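Long-range contacts in DNA repair protein RECN (Deinococcus radiodurans, PDB 4ABY), which hydrolyses ATP through an SMC-like head domain, the part crystallised here, and may take part in recombinational repair of damaged DNA: residues E99-G104 with S116-L121; G60-F65 with R347-V352. One frame throughout, in Å; residues are numbered along the deposited sequence.

Contact 1 of 2, residues E99-G104 with S116-L121; sequences ELLVTG and SASRRL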
loop_
_atom_site.group_PDB
_atom_site.type_symbol
_atom_site.label_atom_id
_atom_site.label_comp_id
_atom_site.label_asym_id
_atom_site.label_seq_id
_atom_site.Cartn_x
_atom_site.Cartn_y
_atom_site.Cartn_z
ATOM N N GLU A 99 -10.942 5.385 -26.167
ATOM C CA GLU A 99 -9.933 4.654 -25.413
ATOM C C GLU A 99 -9.054 5.547 -24.551
ATOM O O GLU A 99 -8.806 6.702 -24.886
ATOM C CB GLU A 99 -9.062 3.835 -26.357
ATOM C CG GLU A 99 -8.081 4.650 -27.163
ATOM C CD GLU A 99 -7.255 3.779 -28.078
ATOM O OE1 GLU A 99 -7.803 2.779 -28.591
ATOM O OE2 GLU A 99 -6.059 4.084 -28.283
ATOM N N LEU A 100 -8.584 4.993 -23.439
ATOM C CA LEU A 100 -7.715 5.720 -22.528
ATOM C C LEU A 100 -6.325 5.106 -22.489
ATOM O O LEU A 100 -6.134 3.956 -22.877
ATOM C CB LEU A 100 -8.316 5.772 -21.118
ATOM C CG LEU A 100 -8.412 4.515 -20.250
ATOM C CD1 LEU A 100 -7.054 4.059 -19.751
ATOM C CD2 LEU A 100 -9.318 4.801 -19.071
ATOM N N LEU A 101 -5.361 5.881 -22.008
ATOM C CA LEU A 101 -3.983 5.432 -21.931
ATOM C C LEU A 101 -3.339 5.963 -20.665
ATOM O O LEU A 101 -3.507 7.128 -20.323
ATOM C CB LEU A 101 -3.200 5.931 -23.145
ATOM C CG LEU A 101 -1.688 5.727 -23.090
ATOM C CD1 LEU A 101 -1.326 4.334 -23.567
ATOM C CD2 LEU A 101 -0.998 6.778 -23.927
ATOM N N VAL A 102 -2.595 5.109 -19.974
ATOM C CA VAL A 102 -1.880 5.526 -18.778
ATOM C C VAL A 102 -0.416 5.129 -18.861
ATOM O O VAL A 102 -0.086 3.952 -18.795
ATOM C CB VAL A 102 -2.479 4.893 -17.520
ATOM C CG1 VAL A 102 -1.736 5.373 -16.288
ATOM C CG2 VAL A 102 -3.961 5.220 -17.418
ATOM N N THR A 103 0.460 6.114 -19.009
ATOM C CA THR A 103 1.893 5.854 -19.068
ATOM C C THR A 103 2.581 6.370 -17.804
ATOM O O THR A 103 2.306 7.481 -17.349
ATOM C CB THR A 103 2.539 6.508 -20.311
ATOM O OG1 THR A 103 1.704 6.300 -21.458
ATOM C CG2 THR A 103 3.918 5.921 -20.579
ATOM N N GLY A 104 3.469 5.559 -17.238
ATOM C CA GLY A 104 4.222 5.959 -16.062
ATOM C C GLY A 104 5.718 5.793 -16.245
ATOM O O GLY A 104 6.170 4.791 -16.801
ATOM N N SER A 116 9.496 2.432 -18.172
ATOM C CA SER A 116 8.114 2.864 -18.285
ATOM C C SER A 116 7.166 1.669 -18.240
ATOM O O SER A 116 7.562 0.532 -18.497
ATOM C CB SER A 116 7.905 3.672 -19.574
ATOM O OG SER A 116 8.152 2.890 -20.735
ATOM N N ALA A 117 5.917 1.936 -17.886
ATOM C CA ALA A 117 4.860 0.941 -17.949
ATOM C C ALA A 117 3.617 1.658 -18.443
ATOM O O ALA A 117 3.442 2.848 -18.188
ATOM C CB ALA A 117 4.616 0.331 -16.581
ATOM N N SER A 118 2.759 0.952 -19.165
ATOM C CA SER A 118 1.539 1.574 -19.648
ATOM C C SER A 118 0.365 0.609 -19.653
ATOM O O SER A 118 0.540 -0.609 -19.702
ATOM C CB SER A 118 1.741 2.166 -21.042
ATOM O OG SER A 118 1.495 1.201 -22.046
ATOM N N ARG A 119 -0.833 1.178 -19.596
ATOM C CA ARG A 119 -2.063 0.412 -19.647
ATOM C C ARG A 119 -3.041 1.162 -20.538
ATOM O O ARG A 119 -3.340 2.325 -20.289
ATOM C CB ARG A 119 -2.632 0.253 -18.237
ATOM C CG ARG A 119 -3.877 -0.610 -18.141
ATOM C CD ARG A 119 -3.591 -2.057 -18.491
ATOM N NE ARG A 119 -4.694 -2.922 -18.087
ATOM C CZ ARG A 119 -4.813 -3.448 -16.872
ATOM N NH1 ARG A 119 -3.893 -3.202 -15.949
ATOM N NH2 ARG A 119 -5.847 -4.225 -16.579
ATOM N N ARG A 120 -3.512 0.503 -21.593
ATOM C CA ARG A 120 -4.473 1.100 -22.517
ATOM C C ARG A 120 -5.782 0.338 -22.470
ATOM O O ARG A 120 -5.803 -0.877 -22.632
ATOM C CB ARG A 120 -3.933 1.080 -23.948
ATOM C CG ARG A 120 -4.893 1.657 -24.978
ATOM C CD ARG A 120 -4.342 1.543 -26.394
ATOM N NE ARG A 120 -4.404 0.173 -26.898
ATOM C CZ ARG A 120 -5.467 -0.356 -27.502
ATOM N NH1 ARG A 120 -6.562 0.373 -27.683
ATOM N NH2 ARG A 120 -5.440 -1.614 -27.927
ATOM N N LEU A 121 -6.879 1.048 -22.241
ATOM C CA LEU A 121 -8.190 0.424 -22.271
ATOM C C LEU A 121 -8.965 0.912 -23.479
ATOM O O LEU A 121 -9.012 2.106 -23.755
ATOM C CB LEU A 121 -8.965 0.724 -20.995
ATOM C CG LEU A 121 -8.448 0.026 -19.743
ATOM C CD1 LEU A 121 -9.384 0.310 -18.587
ATOM C CD2 LEU A 121 -8.326 -1.466 -19.983
#
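L100, V102 and G104 pair with L121, R119 and A117 as the hydrogen-bonded pairs of two antiparallel strands. The strand axes approach to 4.7 Å, and their N-to-C directions differ by 171°. Six backbone hydrogen bonds, two to each pair, join the strands. The bond from G104 N to A117 O is 2.9 Å long. L101 with R120 and T103 with S118 are the non-hydrogen-bonded pairs between them. Here CA-H groups point at carbonyls, as S118 CA does at V102 O (3.0 Å). The two strands form a beta hairpin in the six-stranded antiparallel sheet of the head domain. Strand 42-48 flanks one side of the hairpin and strand 127-131 the other. L100, V102 and L121 lie on the face covered by helix 69-83. L100 and L121 run side by side, with L100 CG 3.9 Å from L121 CB. R119 leaves from this face too, but its guanidinium turns away to the carbonyl O of G86. On the other face the R120 chain bends at chi3 (74°), which turns NE out of line, and the guanidinium beyond it ends near E99. R120 NH1 meets E99 OE1 at 2.9 Å in a salt bridge. The carboxylate and guanidinium planes are 40° apart, and the hydrogen bond within the bridge is weak. The aliphatic part of R120 also packs here, with CB 4.2 Å from L101 CD1. An alanine in place of E99 would probably leave the R120 guanidinium without this carboxylate and freer to turn. The second carboxylate oxygen, E99 OE2, makes a long, weak ion pair with R46.

Contact 2 of 2, residues G60-F65 with R347-V352; sequences GGFCAF and RQVLVV
F62 to F65 lie beside V349 to V352 in parallel register. Four backbone hydrogen bonds join the segments, the first at G61 O. C63 takes two of them: its N donates to V349 O, and its O accepts from V351 N. F65 N donates to V351 O, and V349 N to G61 O at 2.9 Å. A CA-H contact from Q348 CA to G61 O measures 3.2 Å. The strand axes are 4.8 Å apart and cross at -18°. These are neighbouring central strands of the mixed sheet in a P-loop ATPase fold. Strand 62-67 leads into the predicted ATP-binding loop, and helix 69-83 follows it.

Apolar side chains meet on both faces of this strand pair. On one face F62 CG is anti to the backbone N (chi1 -178°), and the ring reaches toward V349 and V351. V351 CG2 meets its edge in plane, 3.5 Å from F62 CE1. V349 CG2 comes obliquely to F62 CD1, also at 3.5 Å. L340 of helix 330-343 touches all three side chains. On the opposite face L350 CD2 bridges two residues, at 3.6 Å from C63 CB and 4.0 Å from F65 CE1. V352 CG2 touches F65 CB. The F65 ring also stacks with Y366.

Q348 lays CB and CG against the carbonyl O atoms of G60 and G61, while its OE1 is hydrogen-bonded to S318 OG and L40 N.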
loop_
_atom_site.group_PDB
_atom_site.type_symbol
_atom_site.label_atom_id
_atom_site.label_comp_id
_atom_site.label_asym_id
_atom_site.label_seq_id
_atom_site.Cartn_x
_atom_site.Cartn_y
_atom_site.Cartn_z
ATOM N N GLY A 60 9.568 13.160 -5.559
ATOM C CA GLY A 60 10.020 13.597 -4.253
ATOM C C GLY A 60 9.747 12.630 -3.122
ATOM O O GLY A 60 10.046 11.441 -3.216
ATOM N N GLY A 61 9.198 13.150 -2.032
ATOM C CA GLY A 61 8.855 12.311 -0.901
ATOM C C GLY A 61 7.356 12.282 -0.746
ATOM O O GLY A 61 6.665 11.525 -1.423
ATOM N N PHE A 62 6.853 13.130 0.140
ATOM C CA PHE A 62 5.426 13.226 0.401
ATOM C C PHE A 62 4.761 14.181 -0.587
ATOM O O PHE A 62 4.977 15.392 -0.541
ATOM C CB PHE A 62 5.202 13.694 1.839
ATOM C CG PHE A 62 3.760 13.788 2.233
ATOM C CD1 PHE A 62 2.761 13.355 1.382
ATOM C CD2 PHE A 62 3.407 14.305 3.464
ATOM C CE1 PHE A 62 1.437 13.440 1.748
ATOM C CE2 PHE A 62 2.086 14.394 3.838
ATOM C CZ PHE A 62 1.096 13.961 2.978
ATOM N N CYS A 63 3.950 13.623 -1.479
ATOM C CA CYS A 63 3.212 14.418 -2.449
ATOM C C CYS A 63 1.745 14.480 -2.072
ATOM O O CYS A 63 1.082 13.453 -1.983
ATOM C CB CYS A 63 3.358 13.818 -3.840
ATOM S SG CYS A 63 5.060 13.665 -4.371
ATOM N N ALA A 64 1.238 15.686 -1.847
ATOM C CA ALA A 64 -0.156 15.851 -1.465
ATOM C C ALA A 64 -0.970 16.380 -2.630
ATOM O O ALA A 64 -0.552 17.303 -3.326
ATOM C CB ALA A 64 -0.276 16.778 -0.273
ATOM N N PHE A 65 -2.136 15.787 -2.843
ATOM C CA PHE A 65 -3.045 16.249 -3.876
ATOM C C PHE A 65 -4.324 16.782 -3.242
ATOM O O PHE A 65 -5.010 16.072 -2.503
ATOM C CB PHE A 65 -3.325 15.126 -4.867
ATOM C CG PHE A 65 -2.122 14.728 -5.667
ATOM C CD1 PHE A 65 -1.087 14.024 -5.076
ATOM C CD2 PHE A 65 -2.009 15.077 -7.005
ATOM C CE1 PHE A 65 0.032 13.662 -5.807
ATOM C CE2 PHE A 65 -0.891 14.716 -7.738
ATOM C CZ PHE A 65 0.128 14.007 -7.139
ATOM N N ARG A 347 10.687 7.091 1.183
ATOM C CA ARG A 347 9.781 6.718 0.097
ATOM C C ARG A 347 9.117 7.902 -0.548
ATOM O O ARG A 347 9.237 9.030 -0.071
ATOM C CB ARG A 347 8.674 5.813 0.616
ATOM C CG ARG A 347 8.775 4.368 0.172
ATOM C CD ARG A 347 9.534 3.527 1.172
ATOM N NE ARG A 347 10.148 2.372 0.526
ATOM C CZ ARG A 347 11.049 1.610 1.128
ATOM N NH1 ARG A 347 11.403 1.904 2.370
ATOM N NH2 ARG A 347 11.591 0.568 0.511
ATOM N N GLN A 348 8.438 7.635 -1.656
ATOM C CA GLN A 348 7.535 8.595 -2.269
ATOM C C GLN A 348 6.142 8.147 -1.872
ATOM O O GLN A 348 5.701 7.067 -2.268
ATOM C CB GLN A 348 7.677 8.564 -3.793
ATOM C CG GLN A 348 6.804 9.559 -4.539
ATOM C CD GLN A 348 6.885 9.386 -6.044
ATOM O OE1 GLN A 348 6.982 8.269 -6.548
ATOM N NE2 GLN A 348 6.849 10.494 -6.769
ATOM N N VAL A 349 5.460 8.956 -1.066
ATOM C CA VAL A 349 4.103 8.636 -0.644
ATOM C C VAL A 349 3.126 9.592 -1.316
ATOM O O VAL A 349 3.306 10.807 -1.298
ATOM C CB VAL A 349 3.946 8.654 0.893
ATOM C CG1 VAL A 349 5.305 8.574 1.564
ATOM C CG2 VAL A 349 3.204 9.884 1.347
ATOM N N LEU A 350 2.106 9.021 -1.940
ATOM C CA LEU A 350 1.136 9.795 -2.691
ATOM C C LEU A 350 -0.231 9.705 -2.031
ATOM O O LEU A 350 -0.845 8.639 -1.997
ATOM C CB LEU A 350 1.063 9.272 -4.123
ATOM C CG LEU A 350 2.385 9.264 -4.897
ATOM C CD1 LEU A 350 2.358 8.248 -6.024
ATOM C CD2 LEU A 350 2.700 10.647 -5.434
ATOM N N VAL A 351 -0.708 10.822 -1.496
ATOM C CA VAL A 351 -2.023 10.851 -0.877
ATOM C C VAL A 351 -2.868 11.998 -1.417
ATOM O O VAL A 351 -2.355 13.059 -1.766
ATOM C CB VAL A 351 -1.937 10.972 0.659
ATOM C CG1 VAL A 351 -0.757 10.177 1.190
ATOM C CG2 VAL A 351 -1.825 12.422 1.070
ATOM N N VAL A 352 -4.172 11.762 -1.500
ATOM C CA VAL A 352 -5.130 12.808 -1.814
ATOM C C VAL A 352 -5.831 13.165 -0.508
ATOM O O VAL A 352 -6.319 12.280 0.199
ATOM C CB VAL A 352 -6.168 12.324 -2.841
ATOM C CG1 VAL A 352 -7.158 13.423 -3.159
ATOM C CG2 VAL A 352 -5.477 11.859 -4.104
#

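Contact 1 and contact 2 belong to different sheets of the head domain, one antiparallel and one mixed. Their centres are 21 Å apart and their nearest atoms about 10 Å apart, without touching. Helix 69-83 connects them: L82 and L83 pack on contact 1, while T69, I76 and L80 pack on contact 2. T69 belongs to the predicted ATP-binding loop, at the start of this helix. The side chain of V352 is about 4 Å from that of T69. Contact 1 is farther from the predicted site, with the L100 side chain about 9 Å from that of S74. In sequence, both hairpin strands fall between the two strands of contact 2.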